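Type IV secretion system protein DotB (Yersinia pseudotuberculosis IP 31758, PDB 6GEF) probably hydrolyses ATP as a hexameric AAA+ motor of the type IVb secretion system, a member of the GSP E family of secretion ATPases. Local coordinates at residues D43-F48 / Y112-P117; P175-V180 / T319-M324; I179-G184 / A286-Q291; Y200-D205 / I226-S231; G263-K268 / R298-R303. All coordinates share one frame; numbering follows the deposited sequence.

Interaction 1: residues D43-F48 / Y112-P117; sequences DTVLEF and YEVFHP
The axis of helix segment 43-48 passes 8.9 Å from that of strand 112-115 and runs at 76° to it, so the helix lies steeply across the strand; the nearest CA pair, Leu-46 and His-116, is 7.1 Å apart. Val-45 and Val-114 meet tip to tip, with Val-45 CG2 directed at the fork of Val-114 between CG1 and CG2. Leu-46 carries the larger share of the contact. Its CG lies beside the backbone N and anti to the carbonyl carbon (chi1 -81°), and the side chain slides past that of Val-114 in the opposite direction, Leu-46 CG being 3.9 Å from Val-114 CG2. The strand, 108-115, is an outermost one, within this chain, of the antiparallel six-stranded sheet, paired with strand 128-140, and helix 38-50 packs against it; Val-45 also touches Met-150 of strand 143-153. Beyond the strand end, the two methyls of Leu-46 part: CD2 is 3.9 Å from His-116 CA, while CD1 is 3.6 Å from Phe-115 O and 3.9 Å from Pro-117 CD.

Interaction 2: residues P175-V180 / T319-M324; sequences PDNGIV and TTRFIM
With chi1 at -95°, Arg-321 brings its CG close to Asn-177 O, and bends at chi2 and chi3 carry the rest of the chain past the Asn-177 amide. Arg-321 CB, placed by the backbone, is 3.6 Å from Pro-175 CG, the two side chains sliding past each other in opposite directions, and Arg-321 CG is 3.3 Å from Asn-177 O. Asn-177 holds its CG in the crowded position between backbone N and carbonyl carbon (chi1 59°), so that its amide crosses the arginine obliquely. Ile-179 turns CG1 beside its backbone N, where CG1 and CD1 both lie 3.5 Å from Thr-319 CG2. Strands 179-183 and 320-330 are parallel neighbours in the mixed sheet of the P-loop NTPase domain, and their pairing begins here. Ile-179 grips segment 319-324 twice: its N donates to Thr-319 O (2.7 Å), in the carbonyl plane, and its O accepts a nearly straight bond from Arg-321 N (2.8 Å, 174° at the hydrogen). Ile-179 is bridged to Thr-320 but Val-180 to Phe-322, and this one-residue slip is a beta bulge at Arg-321. Gly-178 has a positive phi, and its CA sits close to Thr-319 O, where a side chain would clash. Helix 268-280 covers Ile-179 and Thr-319 through Phe-275 and Ala-278, whereas Val-180 and Phe-322, on the other face, touch Met-173.

Interaction 3: residues I179-G184 / A286-Q291; sequences IVMVAG and ATVHSQ
Met-181 lies beside Ala-286 and Val-288 on one face of the sheet, and its chain can be traced outward. Met-181 CB is 3.7 Å from Ala-286 O and 3.9 Å from Val-288 CG2; Met-181 CG, anti to the carbonyl carbon (chi1 -59°), is 4.4 Å from Ala-286 CB. SD packs against Ile-323 CD1 of the adjoining strand 320-330. A bend at chi3 (63°) then returns CE to Val-288, whose CG2 it meets as the two side chains cross obliquely. On the opposite face Val-182 CG2 packs on Thr-287 CG2. The parallel backbones are joined by Ala-286 N to Val-180 O (2.9 Å) and Val-182 N to Ala-286 O, both in the carbonyl plane, then by a weak bond from Val-288 N to Val-182 O. Gly-184 N closes the ladder on Val-288 O (3.0 Å), nearly along the C=O axis. The extended backbone at Gly-184, with its positive phi, leaves no room for a CB beside the Ala-183 carbonyl. Gly-184 opens a sequence consistent with a Walker A motif, and a central parallel strand leading into such a loop is the hallmark of P-loop NTPases.

Interaction 4: residues Y200-D205 / I226-S231; sequences YIMEND and IKSAHS
Two side chains of loop segment 226-231 address carbonyls at the C-terminal end of helix 187-203. Ser-228 OG, anti to its own backbone N (chi1 -179°), donates to Met-202 O at 2.6 Å, approaching from 26° above the carbonyl plane. His-230 NE2 lies 3.3 Å from Ile-201 O in a weak, strongly bent bond, with the oxygen at the ring edge and near its plane. His-230 CG occupies the crowded position between backbone N and carbonyl carbon (chi1 55°), which folds the ring back toward the helix end. His-230 CE1 then faces Met-202 O and Asn-204 O. Ser-228 OG sits over one face of the imidazole, offset toward its rim, and also accepts weak bonds from the backbone N of His-230 and Ser-231, so a single hydroxyl ties the loop to itself and to the helix. These carbonyls at the helix terminus may favour a protonated imidazole. Carbon-to-carbon packing flanks the polar group: Met-202 CB is 4.2 Å from Ile-226 CG2 and 3.6 Å from Ser-228 CB, and the methionine chain, bent at chi3, brings CE near that serine carbon. The Glu-203 and Ile-226 side chains cross at about a right angle, Glu-203 CG 3.7 Å from Ile-226 CG2, while the carboxylate pairs with Arg-199. The contact joins the end of helix 187-203 to the loop between strands 211-216 and 232-237; Met-202 and Ile-201 also rest on Leu-212 of strand 211-216.

Interaction 5: residues G263-K268 / R298-R303; sequences GELRDK and RRLISR
Arg-303 makes the closest approach, lying mainly against the backbone of the 263-268 segment. Arg-303, bent at chi2 and chi3, runs past Arg-266 O with its CG and CD nearest, and its NH1 gives that oxygen a weak bond of 3.4 Å, the oxygen near the guanidinium plane. Beside it, Leu-300 CD2 packs on Leu-265 CB at 3.8 Å, and Lys-268 CB rests 3.7 Å from Arg-303 O. The next shell fixes the guanidinium: Arg-303 NH2 donates in its own plane to Ser-302 OG (3.0 Å), and that hydroxyl donates in turn to Arg-299 O (2.5 Å). Arg-299 NE lies over one face of the Arg-303 guanidinium, offset toward the rim. On the other segment, Arg-266 NE is held by a salt bridge to Glu-264 OE2 (2.9 Å), while Asp-267 stands at the N-cap of helix 268-280. Further out, Asp-315 of the second subunit pairs with both arginines, OD2 with Arg-303 NH2 and OD1 with Arg-299 NE. Three arginines crowd here, with Arg-266 NH1 4.4 Å from Arg-299 NH2. Such a concentration of positive charge would be repulsive by itself, and Glu-264 and the neighbouring subunit's Asp-315 probably offset it; the salt bridges to Asp-315 of the second subunit make this contact part of the subunit interface as well as of the fold.

Interactions 2 and 3 are the buried ones and share Ile-179 and Val-180: strand 179-183 pairs with 320-330 in one and 284-288 in the other, and backbone bonds run through both, joined in interaction 2 by much side-chain packing. Interaction 5 touches interaction 3 where Leu-265 N meets Thr-287 O and where Leu-300 packs on Met-181, but there arginine chemistry prevails and, as at interaction 3, the second subunit is reached. Interaction 4, partly buried, lies nested along the chain inside the loops closed by interactions 2 and 3, and uses side-chain donors at a helix end. Interaction 1 stands apart, its centre about 33 Å from that of interaction 3, with mainly apolar packing on a separate sheet.

Interaction 1: residues D43-F48 / Y112-P117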
# COMPACT_ATOMS: atom_id res chain seq x y z
N ASP A 43 17.05 -12.25 -49.41
CA ASP A 43 16.83 -11.66 -50.72
C ASP A 43 15.50 -10.96 -50.81
O ASP A 43 15.34 -10.04 -51.62
CB ASP A 43 16.98 -12.73 -51.81
CG ASP A 43 18.41 -13.27 -51.90
OD1 ASP A 43 19.28 -12.92 -51.03
OD2 ASP A 43 18.63 -14.06 -52.84
N THR A 44 14.51 -11.40 -50.04
CA THR A 44 13.23 -10.69 -49.98
C THR A 44 13.40 -9.35 -49.29
O THR A 44 12.83 -8.35 -49.75
CB THR A 44 12.18 -11.56 -49.29
OG1 THR A 44 12.16 -12.86 -49.90
CG2 THR A 44 10.80 -10.92 -49.39
N VAL A 45 14.10 -9.30 -48.18
CA VAL A 45 14.29 -8.06 -47.46
C VAL A 45 15.18 -7.14 -48.25
O VAL A 45 15.08 -5.89 -48.14
CB VAL A 45 14.76 -8.30 -46.01
CG1 VAL A 45 14.39 -9.69 -45.55
CG2 VAL A 45 16.24 -8.05 -45.90
N LEU A 46 16.15 -7.65 -48.99
CA LEU A 46 16.96 -6.82 -49.89
C LEU A 46 16.14 -6.32 -51.07
O LEU A 46 16.34 -5.19 -51.51
CB LEU A 46 18.19 -7.59 -50.34
CG LEU A 46 19.37 -7.63 -49.38
CD1 LEU A 46 20.33 -8.78 -49.80
CD2 LEU A 46 20.08 -6.27 -49.38
N GLU A 47 15.25 -7.13 -51.60
CA GLU A 47 14.33 -6.68 -52.63
C GLU A 47 13.46 -5.53 -52.11
O GLU A 47 13.30 -4.52 -52.79
CB GLU A 47 13.48 -7.86 -53.14
CG GLU A 47 12.27 -7.45 -53.97
CD GLU A 47 12.64 -6.61 -55.16
OE1 GLU A 47 11.75 -6.33 -55.97
OE2 GLU A 47 13.82 -6.22 -55.31
N PHE A 48 12.83 -5.72 -50.97
CA PHE A 48 12.10 -4.62 -50.34
C PHE A 48 13.00 -3.43 -50.09
O PHE A 48 12.55 -2.28 -50.15
CB PHE A 48 11.42 -5.09 -49.04
CG PHE A 48 10.12 -5.79 -49.27
CD1 PHE A 48 9.18 -5.28 -50.13
CD2 PHE A 48 9.83 -6.97 -48.61
CE1 PHE A 48 7.95 -5.92 -50.32
CE2 PHE A 48 8.61 -7.60 -48.80
CZ PHE A 48 7.68 -7.08 -49.67
N TYR A 112 17.91 -7.62 -36.80
CA TYR A 112 18.17 -8.53 -37.90
C TYR A 112 18.88 -7.75 -39.01
O TYR A 112 18.30 -6.81 -39.55
CB TYR A 112 16.87 -9.14 -38.42
CG TYR A 112 17.04 -10.10 -39.58
CD1 TYR A 112 17.44 -11.41 -39.37
CD2 TYR A 112 16.87 -9.67 -40.89
CE1 TYR A 112 17.60 -12.29 -40.42
CE2 TYR A 112 17.01 -10.53 -41.95
CZ TYR A 112 17.40 -11.84 -41.72
OH TYR A 112 17.56 -12.72 -42.77
N GLU A 113 20.08 -8.19 -39.36
CA GLU A 113 20.93 -7.44 -40.28
C GLU A 113 21.05 -8.19 -41.59
O GLU A 113 21.16 -9.43 -41.61
CB GLU A 113 22.33 -7.25 -39.68
CG GLU A 113 22.38 -7.04 -38.19
CD GLU A 113 21.95 -5.63 -37.75
OE1 GLU A 113 21.73 -5.40 -36.55
OE2 GLU A 113 21.83 -4.77 -38.62
N VAL A 114 21.00 -7.45 -42.70
CA VAL A 114 21.16 -8.02 -44.04
C VAL A 114 22.13 -7.14 -44.81
O VAL A 114 22.08 -5.91 -44.71
CB VAL A 114 19.78 -8.12 -44.78
CG1 VAL A 114 18.65 -8.33 -43.81
CG2 VAL A 114 19.52 -6.89 -45.60
N PHE A 115 22.95 -7.77 -45.62
CA PHE A 115 24.14 -7.10 -46.22
C PHE A 115 23.91 -6.97 -47.71
O PHE A 115 23.59 -7.96 -48.39
CB PHE A 115 25.43 -7.90 -45.94
CG PHE A 115 25.69 -8.17 -44.49
CD1 PHE A 115 25.02 -9.22 -43.84
CD2 PHE A 115 26.54 -7.35 -43.76
CE1 PHE A 115 25.20 -9.44 -42.48
CE2 PHE A 115 26.74 -7.58 -42.40
CZ PHE A 115 26.07 -8.63 -41.76
N HIS A 116 24.06 -5.76 -48.22
CA HIS A 116 23.89 -5.52 -49.66
C HIS A 116 24.93 -6.32 -50.45
O HIS A 116 26.11 -6.30 -50.11
CB HIS A 116 24.07 -4.05 -49.97
CG HIS A 116 23.33 -3.57 -51.18
ND1 HIS A 116 23.33 -4.23 -52.40
CD2 HIS A 116 22.54 -2.49 -51.34
CE1 HIS A 116 22.58 -3.57 -53.26
NE2 HIS A 116 22.07 -2.52 -52.64
N PRO A 117 24.50 -7.13 -51.43
CA PRO A 117 25.44 -8.05 -52.07
C PRO A 117 26.50 -7.31 -52.88
O PRO A 117 27.70 -7.60 -52.76
CB PRO A 117 24.54 -8.92 -52.96
CG PRO A 117 23.34 -8.06 -53.22
CD PRO A 117 23.14 -7.23 -51.99

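Interaction 2: residues P175-V180 / T319-M324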
# COMPACT_ATOMS: atom_id res chain seq x y z
N PRO A 175 20.00 27.64 -31.46
CA PRO A 175 20.38 28.58 -30.40
C PRO A 175 21.35 27.92 -29.43
O PRO A 175 21.27 26.72 -29.16
CB PRO A 175 19.04 28.91 -29.71
CG PRO A 175 18.17 27.71 -30.02
CD PRO A 175 18.58 27.23 -31.38
N ASP A 176 22.26 28.70 -28.88
CA ASP A 176 23.07 28.27 -27.75
C ASP A 176 22.28 28.22 -26.46
O ASP A 176 22.90 28.01 -25.39
CB ASP A 176 24.30 29.18 -27.62
CG ASP A 176 23.92 30.59 -27.28
OD1 ASP A 176 22.70 30.90 -27.08
OD2 ASP A 176 24.87 31.42 -27.15
N ASN A 177 20.99 28.41 -26.46
CA ASN A 177 20.19 28.49 -25.24
C ASN A 177 18.75 28.13 -25.55
O ASN A 177 18.31 28.23 -26.71
CB ASN A 177 20.26 29.89 -24.60
CG ASN A 177 19.76 30.98 -25.54
OD1 ASN A 177 18.59 31.02 -25.90
ND2 ASN A 177 20.68 31.86 -25.99
N GLY A 178 18.04 27.68 -24.54
CA GLY A 178 16.62 27.45 -24.65
C GLY A 178 16.26 26.13 -25.30
O GLY A 178 17.10 25.26 -25.50
N ILE A 179 15.00 26.02 -25.67
CA ILE A 179 14.41 24.76 -26.10
C ILE A 179 14.00 24.91 -27.57
O ILE A 179 13.22 25.81 -27.92
CB ILE A 179 13.19 24.40 -25.25
CG1 ILE A 179 13.59 24.26 -23.77
CG2 ILE A 179 12.57 23.10 -25.72
CD1 ILE A 179 12.41 24.06 -22.83
N VAL A 180 14.53 24.04 -28.42
CA VAL A 180 14.04 23.85 -29.77
C VAL A 180 13.15 22.60 -29.78
O VAL A 180 13.59 21.53 -29.36
CB VAL A 180 15.20 23.69 -30.76
CG1 VAL A 180 14.67 23.56 -32.19
CG2 VAL A 180 16.15 24.88 -30.66
N THR A 319 11.79 30.19 -22.32
CA THR A 319 12.74 29.13 -22.60
C THR A 319 12.62 28.57 -24.02
O THR A 319 13.60 28.06 -24.57
CB THR A 319 12.59 27.96 -21.61
OG1 THR A 319 12.43 28.49 -20.29
CG2 THR A 319 13.78 27.07 -21.64
N THR A 320 11.43 28.66 -24.62
CA THR A 320 11.26 28.23 -26.00
C THR A 320 12.00 29.17 -26.94
O THR A 320 11.92 30.39 -26.81
CB THR A 320 9.78 28.21 -26.36
OG1 THR A 320 9.05 27.43 -25.38
CG2 THR A 320 9.58 27.60 -27.74
N ARG A 321 12.77 28.60 -27.87
CA ARG A 321 13.47 29.36 -28.88
C ARG A 321 12.94 29.17 -30.30
O ARG A 321 13.23 29.99 -31.18
CB ARG A 321 14.98 29.04 -28.85
CG ARG A 321 15.80 30.00 -28.00
CD ARG A 321 15.24 31.42 -28.06
NE ARG A 321 16.28 32.42 -28.28
CZ ARG A 321 16.60 32.89 -29.48
NH1 ARG A 321 15.97 32.46 -30.59
NH2 ARG A 321 17.56 33.82 -29.60
N PHE A 322 12.15 28.13 -30.53
CA PHE A 322 11.81 27.72 -31.88
C PHE A 322 10.92 26.47 -31.85
O PHE A 322 11.22 25.50 -31.14
CB PHE A 322 13.08 27.40 -32.70
CG PHE A 322 12.84 27.30 -34.16
CD1 PHE A 322 12.27 26.16 -34.68
CD2 PHE A 322 13.19 28.32 -35.04
CE1 PHE A 322 12.05 26.02 -36.04
CE2 PHE A 322 12.97 28.18 -36.40
CZ PHE A 322 12.40 27.03 -36.88
N ILE A 323 9.84 26.49 -32.64
CA ILE A 323 8.86 25.43 -32.63
C ILE A 323 8.61 25.01 -34.08
O ILE A 323 8.14 25.81 -34.89
CB ILE A 323 7.53 25.85 -31.96
CG1 ILE A 323 7.77 26.21 -30.49
CG2 ILE A 323 6.47 24.78 -32.15
CD1 ILE A 323 6.62 25.89 -29.55
N MET A 324 8.92 23.75 -34.39
CA MET A 324 8.58 23.14 -35.67
C MET A 324 7.57 22.03 -35.44
O MET A 324 7.83 21.09 -34.71
CB MET A 324 9.84 22.58 -36.32
CG MET A 324 9.65 22.20 -37.79
SD MET A 324 11.17 21.70 -38.58
CE MET A 324 11.73 23.26 -39.25

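Interaction 3: residues I179-G184 / A286-Q291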
# COMPACT_ATOMS: atom_id res chain seq x y z
N ILE A 179 15.00 26.02 -25.67
CA ILE A 179 14.41 24.76 -26.10
C ILE A 179 14.00 24.91 -27.57
O ILE A 179 13.22 25.81 -27.92
CB ILE A 179 13.19 24.40 -25.25
CG1 ILE A 179 13.59 24.26 -23.77
CG2 ILE A 179 12.57 23.10 -25.72
CD1 ILE A 179 12.41 24.06 -22.83
N VAL A 180 14.53 24.04 -28.42
CA VAL A 180 14.04 23.85 -29.77
C VAL A 180 13.15 22.60 -29.78
O VAL A 180 13.59 21.53 -29.36
CB VAL A 180 15.20 23.69 -30.76
CG1 VAL A 180 14.67 23.56 -32.19
CG2 VAL A 180 16.15 24.88 -30.66
N MET A 181 11.92 22.76 -30.26
CA MET A 181 10.94 21.69 -30.27
C MET A 181 10.52 21.46 -31.73
O MET A 181 10.19 22.41 -32.45
CB MET A 181 9.71 22.06 -29.44
CG MET A 181 10.05 22.35 -27.99
SD MET A 181 8.86 23.43 -27.13
CE MET A 181 7.43 22.45 -27.17
N VAL A 182 10.52 20.20 -32.16
CA VAL A 182 9.89 19.77 -33.38
C VAL A 182 8.70 18.89 -32.98
O VAL A 182 8.84 17.91 -32.28
CB VAL A 182 10.85 19.01 -34.33
CG1 VAL A 182 12.17 19.76 -34.41
CG2 VAL A 182 11.08 17.62 -33.85
N ALA A 183 7.51 19.24 -33.48
CA ALA A 183 6.28 18.59 -33.16
C ALA A 183 5.81 17.74 -34.33
O ALA A 183 6.31 17.83 -35.45
CB ALA A 183 5.21 19.60 -32.79
N GLY A 184 4.83 16.87 -34.04
CA GLY A 184 4.22 16.05 -35.05
C GLY A 184 3.57 14.83 -34.45
O GLY A 184 3.87 14.42 -33.34
N ALA A 286 13.73 19.06 -27.90
CA ALA A 286 12.66 18.19 -27.48
C ALA A 286 11.68 17.99 -28.61
O ALA A 286 11.53 18.84 -29.48
CB ALA A 286 11.90 18.76 -26.25
N THR A 287 11.01 16.83 -28.59
CA THR A 287 9.86 16.58 -29.45
C THR A 287 8.58 16.64 -28.71
O THR A 287 8.52 16.53 -27.50
CB THR A 287 10.03 15.16 -30.09
OG1 THR A 287 9.96 14.15 -29.07
CG2 THR A 287 11.35 15.07 -30.86
N VAL A 288 7.51 16.86 -29.43
CA VAL A 288 6.15 17.05 -28.86
C VAL A 288 5.18 16.40 -29.86
O VAL A 288 5.28 16.58 -31.06
CB VAL A 288 5.77 18.52 -28.64
CG1 VAL A 288 4.94 18.65 -27.40
CG2 VAL A 288 7.00 19.40 -28.48
N HIS A 289 4.22 15.64 -29.31
CA HIS A 289 3.16 15.04 -30.08
C HIS A 289 2.00 16.07 -30.21
O HIS A 289 1.03 16.07 -29.45
CB HIS A 289 2.69 13.75 -29.44
CG HIS A 289 3.64 12.62 -29.59
ND1 HIS A 289 4.89 12.75 -30.17
CD2 HIS A 289 3.56 11.33 -29.20
CE1 HIS A 289 5.53 11.60 -30.14
NE2 HIS A 289 4.75 10.71 -29.56
N SER A 290 2.17 16.97 -31.18
CA SER A 290 1.13 17.91 -31.52
C SER A 290 1.15 18.20 -33.01
O SER A 290 2.16 18.00 -33.66
CB SER A 290 1.30 19.23 -30.71
OG SER A 290 0.80 19.12 -29.41
N GLN A 291 0.02 18.71 -33.50
CA GLN A 291 -0.13 18.93 -34.94
C GLN A 291 0.56 20.18 -35.42
O GLN A 291 1.07 20.20 -36.54
CB GLN A 291 -1.62 18.93 -35.32
CG GLN A 291 -2.22 17.55 -35.49
CD GLN A 291 -3.58 17.58 -36.13
OE1 GLN A 291 -3.93 18.51 -36.91
NE2 GLN A 291 -4.39 16.55 -35.81

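Interaction 4: residues Y200-D205 / I226-S231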
# COMPACT_ATOMS: atom_id res chain seq x y z
N TYR A 200 24.52 18.42 -38.94
CA TYR A 200 24.86 19.78 -39.32
C TYR A 200 25.63 20.50 -38.21
O TYR A 200 26.68 21.10 -38.46
CB TYR A 200 23.59 20.56 -39.68
CG TYR A 200 23.85 22.02 -40.00
CD1 TYR A 200 24.46 22.40 -41.20
CD2 TYR A 200 23.43 23.02 -39.13
CE1 TYR A 200 24.69 23.71 -41.49
CE2 TYR A 200 23.68 24.35 -39.39
CZ TYR A 200 24.30 24.70 -40.59
OH TYR A 200 24.49 26.03 -40.91
N ILE A 201 25.13 20.40 -36.98
CA ILE A 201 25.78 21.07 -35.86
C ILE A 201 27.22 20.61 -35.72
O ILE A 201 28.15 21.43 -35.65
CB ILE A 201 24.98 20.87 -34.56
CG1 ILE A 201 23.81 21.85 -34.49
CG2 ILE A 201 25.88 21.04 -33.34
CD1 ILE A 201 22.99 21.71 -33.23
N MET A 202 27.43 19.31 -35.69
CA MET A 202 28.79 18.76 -35.53
C MET A 202 29.70 19.17 -36.70
O MET A 202 30.85 19.51 -36.49
CB MET A 202 28.74 17.24 -35.41
CG MET A 202 28.03 16.72 -34.20
SD MET A 202 27.92 14.92 -34.17
CE MET A 202 29.62 14.53 -33.70
N GLU A 203 29.14 19.18 -37.90
CA GLU A 203 29.98 19.34 -39.09
C GLU A 203 30.31 20.81 -39.40
O GLU A 203 31.39 21.09 -39.89
CB GLU A 203 29.32 18.70 -40.31
CG GLU A 203 29.33 17.19 -40.30
CD GLU A 203 28.56 16.58 -41.45
OE1 GLU A 203 28.76 15.38 -41.75
OE2 GLU A 203 27.74 17.32 -42.07
N ASN A 204 29.42 21.71 -39.03
CA ASN A 204 29.55 23.13 -39.37
C ASN A 204 29.83 23.95 -38.12
O ASN A 204 29.75 23.46 -37.00
CB ASN A 204 28.27 23.63 -40.07
CG ASN A 204 27.99 22.94 -41.37
OD1 ASN A 204 27.89 21.71 -41.42
ND2 ASN A 204 27.82 23.72 -42.41
N ASP A 205 30.18 25.21 -38.33
CA ASP A 205 30.39 26.16 -37.25
C ASP A 205 29.02 26.75 -36.89
O ASP A 205 28.47 27.57 -37.62
CB ASP A 205 31.39 27.24 -37.66
CG ASP A 205 31.71 28.20 -36.54
OD1 ASP A 205 30.95 28.29 -35.58
OD2 ASP A 205 32.70 28.93 -36.63
N ILE A 226 30.28 10.64 -38.36
CA ILE A 226 30.25 12.08 -38.52
C ILE A 226 31.51 12.65 -37.89
O ILE A 226 31.75 12.53 -36.69
CB ILE A 226 29.00 12.69 -37.86
CG1 ILE A 226 27.74 11.91 -38.23
CG2 ILE A 226 28.86 14.17 -38.23
CD1 ILE A 226 27.47 11.85 -39.71
N LYS A 227 32.35 13.27 -38.71
CA LYS A 227 33.52 14.00 -38.26
C LYS A 227 33.10 15.42 -37.84
O LYS A 227 32.41 16.12 -38.57
CB LYS A 227 34.52 14.09 -39.40
CG LYS A 227 34.26 13.20 -40.62
CD LYS A 227 35.40 13.41 -41.61
CE LYS A 227 35.10 12.78 -42.97
NZ LYS A 227 36.26 12.97 -43.88
N SER A 228 33.51 15.81 -36.64
CA SER A 228 33.31 17.15 -36.14
C SER A 228 34.64 17.74 -35.71
O SER A 228 35.54 17.02 -35.28
CB SER A 228 32.33 17.18 -34.94
OG SER A 228 32.12 18.49 -34.48
N ALA A 229 34.74 19.07 -35.80
CA ALA A 229 35.96 19.77 -35.41
C ALA A 229 35.97 20.16 -33.95
O ALA A 229 37.04 20.51 -33.43
CB ALA A 229 36.16 21.01 -36.30
N HIS A 230 34.85 20.12 -33.26
CA HIS A 230 34.67 20.85 -32.02
C HIS A 230 33.74 20.13 -31.04
O HIS A 230 33.62 20.52 -29.89
CB HIS A 230 34.08 22.25 -32.31
CG HIS A 230 32.81 22.22 -33.10
ND1 HIS A 230 32.75 22.07 -34.46
CD2 HIS A 230 31.52 22.31 -32.69
CE1 HIS A 230 31.48 22.07 -34.84
NE2 HIS A 230 30.72 22.21 -33.79
N SER A 231 33.08 19.07 -31.51
CA SER A 231 31.89 18.55 -30.89
C SER A 231 32.06 17.05 -30.64
O SER A 231 32.68 16.34 -31.44
CB SER A 231 30.67 18.76 -31.78
OG SER A 231 30.21 20.08 -31.73

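Interaction 5: residues G263-K268 / R298-R303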
# COMPACT_ATOMS: atom_id res chain seq x y z
N GLY A 263 14.15 13.93 -26.20
CA GLY A 263 12.92 13.35 -26.65
C GLY A 263 11.70 14.18 -26.29
O GLY A 263 11.79 15.39 -26.16
N GLU A 264 10.57 13.52 -26.13
CA GLU A 264 9.29 14.19 -26.15
C GLU A 264 8.99 14.80 -24.78
O GLU A 264 9.18 14.16 -23.76
CB GLU A 264 8.18 13.23 -26.56
CG GLU A 264 7.66 12.37 -25.46
CD GLU A 264 6.40 11.60 -25.84
OE1 GLU A 264 5.68 12.01 -26.79
OE2 GLU A 264 6.13 10.56 -25.15
N LEU A 265 8.49 16.02 -24.78
CA LEU A 265 7.94 16.66 -23.59
C LEU A 265 6.47 16.25 -23.48
O LEU A 265 5.64 16.71 -24.25
CB LEU A 265 8.06 18.18 -23.70
CG LEU A 265 9.41 18.72 -24.16
CD1 LEU A 265 9.36 20.20 -24.41
CD2 LEU A 265 10.53 18.39 -23.18
N ARG A 266 6.16 15.38 -22.52
CA ARG A 266 4.85 14.75 -22.43
C ARG A 266 4.13 15.10 -21.11
O ARG A 266 3.08 15.73 -21.16
CB ARG A 266 4.97 13.24 -22.62
CG ARG A 266 6.23 12.63 -22.02
CD ARG A 266 5.96 11.24 -21.43
NE ARG A 266 5.34 10.33 -22.42
CZ ARG A 266 4.04 10.34 -22.73
NH1 ARG A 266 3.20 11.25 -22.14
NH2 ARG A 266 3.60 9.49 -23.63
N ASP A 267 4.70 14.68 -19.97
CA ASP A 267 4.11 15.01 -18.70
C ASP A 267 4.76 16.27 -18.10
O ASP A 267 5.71 16.80 -18.63
CB ASP A 267 4.26 13.81 -17.72
CG ASP A 267 5.67 13.52 -17.38
OD1 ASP A 267 6.57 14.36 -17.65
OD2 ASP A 267 5.85 12.45 -16.75
N LYS A 268 4.21 16.69 -16.97
CA LYS A 268 4.67 17.92 -16.34
C LYS A 268 6.14 17.81 -15.96
O LYS A 268 6.88 18.79 -16.05
CB LYS A 268 3.79 18.25 -15.13
CG LYS A 268 4.14 19.57 -14.48
CD LYS A 268 3.39 19.75 -13.16
CE LYS A 268 4.05 20.83 -12.29
NZ LYS A 268 3.93 20.50 -10.84
N ARG A 298 -0.57 24.88 -26.43
CA ARG A 298 -1.72 24.35 -25.71
C ARG A 298 -1.36 23.06 -24.90
O ARG A 298 -1.66 22.97 -23.73
CB ARG A 298 -2.85 24.01 -26.70
CG ARG A 298 -3.68 25.16 -27.13
CD ARG A 298 -4.40 25.76 -25.93
NE ARG A 298 -5.85 25.65 -25.96
CZ ARG A 298 -6.62 26.11 -26.94
NH1 ARG A 298 -6.08 26.62 -28.07
NH2 ARG A 298 -7.96 26.02 -26.80
N ARG A 299 -0.68 22.13 -25.56
CA ARG A 299 -0.49 20.84 -24.98
C ARG A 299 0.46 20.92 -23.79
O ARG A 299 0.21 20.33 -22.72
CB ARG A 299 0.04 19.85 -26.04
CG ARG A 299 0.56 18.52 -25.46
CD ARG A 299 -0.12 17.34 -26.12
NE ARG A 299 -0.00 16.14 -25.33
CZ ARG A 299 1.03 15.30 -25.33
NH1 ARG A 299 2.11 15.58 -26.08
NH2 ARG A 299 1.01 14.21 -24.56
N LEU A 300 1.59 21.59 -23.96
CA LEU A 300 2.52 21.77 -22.85
C LEU A 300 1.87 22.52 -21.72
O LEU A 300 2.06 22.18 -20.54
CB LEU A 300 3.79 22.48 -23.33
CG LEU A 300 4.62 21.79 -24.41
CD1 LEU A 300 5.83 22.64 -24.72
CD2 LEU A 300 4.94 20.37 -23.96
N ILE A 301 1.10 23.57 -22.02
CA ILE A 301 0.45 24.35 -20.97
C ILE A 301 -0.55 23.51 -20.19
O ILE A 301 -0.70 23.68 -18.99
CB ILE A 301 -0.19 25.62 -21.58
CG1 ILE A 301 0.88 26.67 -21.86
CG2 ILE A 301 -1.30 26.17 -20.70
CD1 ILE A 301 0.39 27.76 -22.80
N SER A 302 -1.24 22.59 -20.88
CA SER A 302 -2.29 21.81 -20.24
C SER A 302 -1.75 21.01 -19.05
O SER A 302 -2.46 20.78 -18.09
CB SER A 302 -2.96 20.90 -21.25
OG SER A 302 -2.07 19.89 -21.71
N ARG A 303 -0.47 20.62 -19.12
CA ARG A 303 0.07 19.72 -18.12
C ARG A 303 0.19 20.34 -16.75
O ARG A 303 0.40 19.63 -15.77
CB ARG A 303 1.43 19.16 -18.59
CG ARG A 303 1.30 17.83 -19.34
CD ARG A 303 1.18 18.04 -20.82
NE ARG A 303 -0.22 17.98 -21.25
CZ ARG A 303 -0.87 16.85 -21.54
NH1 ARG A 303 -0.29 15.67 -21.41
NH2 ARG A 303 -2.12 16.90 -21.93